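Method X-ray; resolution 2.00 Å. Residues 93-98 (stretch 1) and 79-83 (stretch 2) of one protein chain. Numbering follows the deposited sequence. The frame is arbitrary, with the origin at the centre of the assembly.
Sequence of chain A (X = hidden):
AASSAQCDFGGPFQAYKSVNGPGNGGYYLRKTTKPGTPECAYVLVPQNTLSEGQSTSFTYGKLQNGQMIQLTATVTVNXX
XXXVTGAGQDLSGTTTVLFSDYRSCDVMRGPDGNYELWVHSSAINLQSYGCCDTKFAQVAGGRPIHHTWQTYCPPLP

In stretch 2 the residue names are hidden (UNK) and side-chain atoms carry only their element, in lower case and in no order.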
ATOM      1  N   GLY A  93      -3.910  12.649  -1.197  1.00 39.04           N
ATOM      2  CA  GLY A  93      -5.231  12.463  -1.757  1.00 34.82           C
ATOM      3  C   GLY A  93      -5.866  11.175  -1.256  1.00 38.08           C
ATOM      4  O   GLY A  93      -5.332  10.514  -0.358  1.00 39.62           O
ATOM      5  N   THR A  94      -6.925  10.748  -1.926  1.00 35.89           N
ATOM      6  CA  THR A  94      -7.739   9.650  -1.418  1.00 41.48           C
ATOM      7  C   THR A  94      -7.381   8.294  -2.037  1.00 39.25           C
ATOM      8  O   THR A  94      -7.510   8.084  -3.240  1.00 38.57           O
ATOM      9  CB  THR A  94      -9.235   9.942  -1.615  1.00 43.63           C
ATOM     10  OG1 THR A  94      -9.529  11.245  -1.099  1.00 49.98           O
ATOM     11  CG2 THR A  94     -10.091   8.908  -0.883  1.00 42.20           C
ATOM     12  N   THR A  95      -6.921   7.381  -1.198  1.00 39.55           N
ATOM     13  CA  THR A  95      -6.700   6.003  -1.615  1.00 38.76           C
ATOM     14  C   THR A  95      -7.863   5.148  -1.090  1.00 38.17           C
ATOM     15  O   THR A  95      -8.244   5.266   0.070  1.00 36.52           O
ATOM     16  CB  THR A  95      -5.385   5.502  -1.013  1.00 38.54           C
ATOM     17  OG1 THR A  95      -4.285   6.149  -1.658  1.00 33.78           O
ATOM     18  CG2 THR A  95      -5.260   3.990  -1.147  1.00 38.07           C
ATOM     19  N   THR A  96      -8.422   4.279  -1.935  1.00 32.58           N
ATOM     20  CA  THR A  96      -9.546   3.439  -1.528  1.00 32.38           C
ATOM     21  C   THR A  96      -9.078   1.987  -1.426  1.00 31.66           C
ATOM     22  O   THR A  96      -8.469   1.464  -2.351  1.00 27.95           O
ATOM     23  CB  THR A  96     -10.721   3.503  -2.554  1.00 33.23           C
ATOM     24  OG1 THR A  96     -11.091   4.864  -2.769  1.00 46.30           O
ATOM     25  CG2 THR A  96     -11.952   2.722  -2.062  1.00 27.74           C
ATOM     26  N   VAL A  97      -9.445   1.325  -0.340  1.00 26.46           N
ATOM     27  CA  VAL A  97      -9.098  -0.083  -0.179  1.00 29.63           C
ATOM     28  C   VAL A  97     -10.121  -0.952  -0.912  1.00 28.82           C
ATOM     29  O   VAL A  97     -11.278  -0.973  -0.533  1.00 28.91           O
ATOM     30  CB  VAL A  97      -9.028  -0.486   1.294  1.00 28.13           C
ATOM     31  CG1 VAL A  97      -8.445  -1.889   1.422  1.00 33.36           C
ATOM     32  CG2 VAL A  97      -8.191   0.531   2.089  1.00 28.26           C
ATOM     33  N   LEU A  98      -9.706  -1.602  -1.998  1.00 26.84           N
ATOM     34  CA  LEU A  98     -10.626  -2.445  -2.769  1.00 31.73           C
ATOM     35  C   LEU A  98     -10.643  -3.840  -2.172  1.00 28.88           C
ATOM     36  O   LEU A  98     -11.592  -4.582  -2.346  1.00 27.82           O
ATOM     37  CB  LEU A  98     -10.182  -2.510  -4.231  1.00 29.39           C
ATOM     38  CG  LEU A  98     -10.038  -1.140  -4.900  1.00 34.54           C
ATOM     39  CD1 LEU A  98      -9.625  -1.364  -6.330  1.00 31.12           C
ATOM     40  CD2 LEU A  98     -11.371  -0.372  -4.800  1.00 29.86           C
ATOM     41  N   UNK A  79     -14.177   4.514   6.838  1.00 33.66           N
ATOM     42  CA  UNK A  79     -14.752   3.491   5.952  1.00 33.02           C
ATOM     43  C   UNK A  79     -13.613   2.857   5.177  1.00 31.10           C
ATOM     44  O   UNK A  79     -12.548   2.648   5.734  1.00 30.33           O
ATOM     45  N   UNK A  80     -13.753   2.764   3.861  1.00 32.88           N
ATOM     46  CA  UNK A  80     -12.678   2.234   3.026  1.00 33.50           C
ATOM     47  C   UNK A  80     -11.719   3.282   2.467  1.00 38.78           C
ATOM     48  O   UNK A  80     -10.924   2.982   1.573  1.00 34.65           O
ATOM     49  o   UNK A  80     -14.602   1.563  -0.074  1.00 52.23           O
ATOM     50  c   UNK A  80     -13.244   1.363   1.890  1.00 35.94           C
ATOM     51  o   UNK A  80     -14.388   3.339   1.198  1.00 49.54           O
ATOM     52  c   UNK A  80     -14.130   2.148   0.931  1.00 43.05           C
ATOM     53  N   UNK A  81     -11.720   4.476   3.053  1.00 35.13           N
ATOM     54  CA  UNK A  81     -10.874   5.567   2.559  1.00 39.68           C
ATOM     55  C   UNK A  81      -9.617   5.815   3.394  1.00 36.14           C
ATOM     56  O   UNK A  81      -9.686   5.977   4.612  1.00 37.80           O
ATOM     57  n   UNK A  81     -13.556   6.095  -2.078  1.00 45.44           N
ATOM     58  c   UNK A  81     -12.550   6.412   0.172  1.00 45.56           C
ATOM     59  c   UNK A  81     -12.902   6.789   1.594  1.00 44.41           C
ATOM     60  c   UNK A  81     -13.833   6.122  -0.615  1.00 51.43           C
ATOM     61  c   UNK A  81     -11.666   6.872   2.459  1.00 42.09           C
ATOM     62  N   UNK A  82      -8.473   5.836   2.716  1.00 33.70           N
ATOM     63  CA  UNK A  82      -7.207   6.279   3.302  1.00 42.82           C
ATOM     64  C   UNK A  82      -6.888   7.637   2.689  1.00 43.85           C
ATOM     65  O   UNK A  82      -6.688   7.748   1.476  1.00 42.66           O
ATOM     66  c   UNK A  82      -6.301   3.932   3.615  1.00 32.43           C
ATOM     67  c   UNK A  82      -5.348   2.845   3.118  1.00 40.87           C
ATOM     68  c   UNK A  82      -4.686   5.868   3.470  1.00 36.68           C
ATOM     69  c   UNK A  82      -6.045   5.304   2.978  1.00 42.56           C
ATOM     70  N   UNK A  83      -7.024   8.682   3.498  1.00 39.83           N
ATOM     71  CA  UNK A  83      -6.839  10.048   3.017  1.00 42.52           C
ATOM     72  C   UNK A  83      -5.500  10.593   3.469  1.00 40.29           C
ATOM     73  O   UNK A  83      -5.233  10.682   4.666  1.00 35.49           O
ATOM     74  c   UNK A  83      -7.964  10.951   3.525  1.00 47.25           C
ATOM     75  o   UNK A  83      -7.294  13.441   1.002  1.00 66.17           O
ATOM     76  c   UNK A  83      -7.815  12.401   3.085  1.00 57.39           C
ATOM     77  o   UNK A  83      -8.838  11.883   1.000  1.00 70.20           O
ATOM     78  c   UNK A  83      -7.986  12.581   1.586  1.00 59.53           C
TER
HETATM   79  O   HOH W   1     -13.805  -0.730  -0.756  1.00 30.16           O

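Position 79 has no side-chain atoms at all, and nothing of it reaches stretch 1. The residue is a glycine, Gly79; its phi of 52° is positive, a region that glycine enters more readily than other residues, and it lies in the loop that leads into the strand.

Position 80 carries two carbons, the second bearing two oxygens: a short carboxylate. Its CB points toward stretch 1, and one oxygen lies 3.5 Å from Thr96 CG2. This is Asp80. The short acid brings OD2 within 2.5 Å of a water, which donates to it and also to Val97 O at 2.5 Å, so the water ties the side chain to the opposite backbone. The backbone contributes as well: Val97 N donates to Asp80 O at 2.9 Å, nearly straight at 170°, and the same oxygen receives a CA-H...O contact from Thr96 CA at 3.4 Å.

Position 81 has four carbons in an unbranched row ending in a nitrogen, which lies 2.8 Å from Thr96 OG1. This is Lys81. Its first two chi angles are both m, and its end comes nearer to stretch 1, where NZ donates to that hydroxyl. A long aliphatic stem suits this place because it can also pass a neighbouring methyl, with CD 3.7 Å from Thr94 CG2, before it delivers its charge to a hydroxyl.

Position 82 shows four carbons, forked at the first, with one arm two carbons long; the last carbon of that arm is 3.8 Å from Val97 CG2. The residue is Ile82. It is buried, on the same face of the sheet as Thr95, and a side chain of carbon alone fits there: CD1 packs against the valine methyl, while the CB atoms of Ile82 and Thr95 are 4.1 Å apart.

Position 83 has three carbons, the third bearing two oxygens, one of them 2.3 Å from Thr94 OG1. This is Glu83. Two CH2 groups before the carboxylate, with chi2 at 67° (p), let the acid reach past its own CB to the threonine hydroxyl, which donates a very short hydrogen bond to OE1. OE2 lies 3.5 Å from Gly93 C.

The contact is an antiparallel pairing of strands. Thr95 and Ile82 form its hydrogen-bonded pair, with Thr95 N to Ile82 O and Ile82 N to Thr95 O both 2.7 Å. Thr94 with Glu83 and Thr96 with Lys81 are the non-hydrogen-bonded pairs on either side; their backbones do not bond to each other, and in both pairs the threonine hydroxyl hydrogen-bonds to the end of the facing side chain. Polar links thus occupy one face, while Ile82 packs on the other.

Stretch 2 (79-83) GDKIE
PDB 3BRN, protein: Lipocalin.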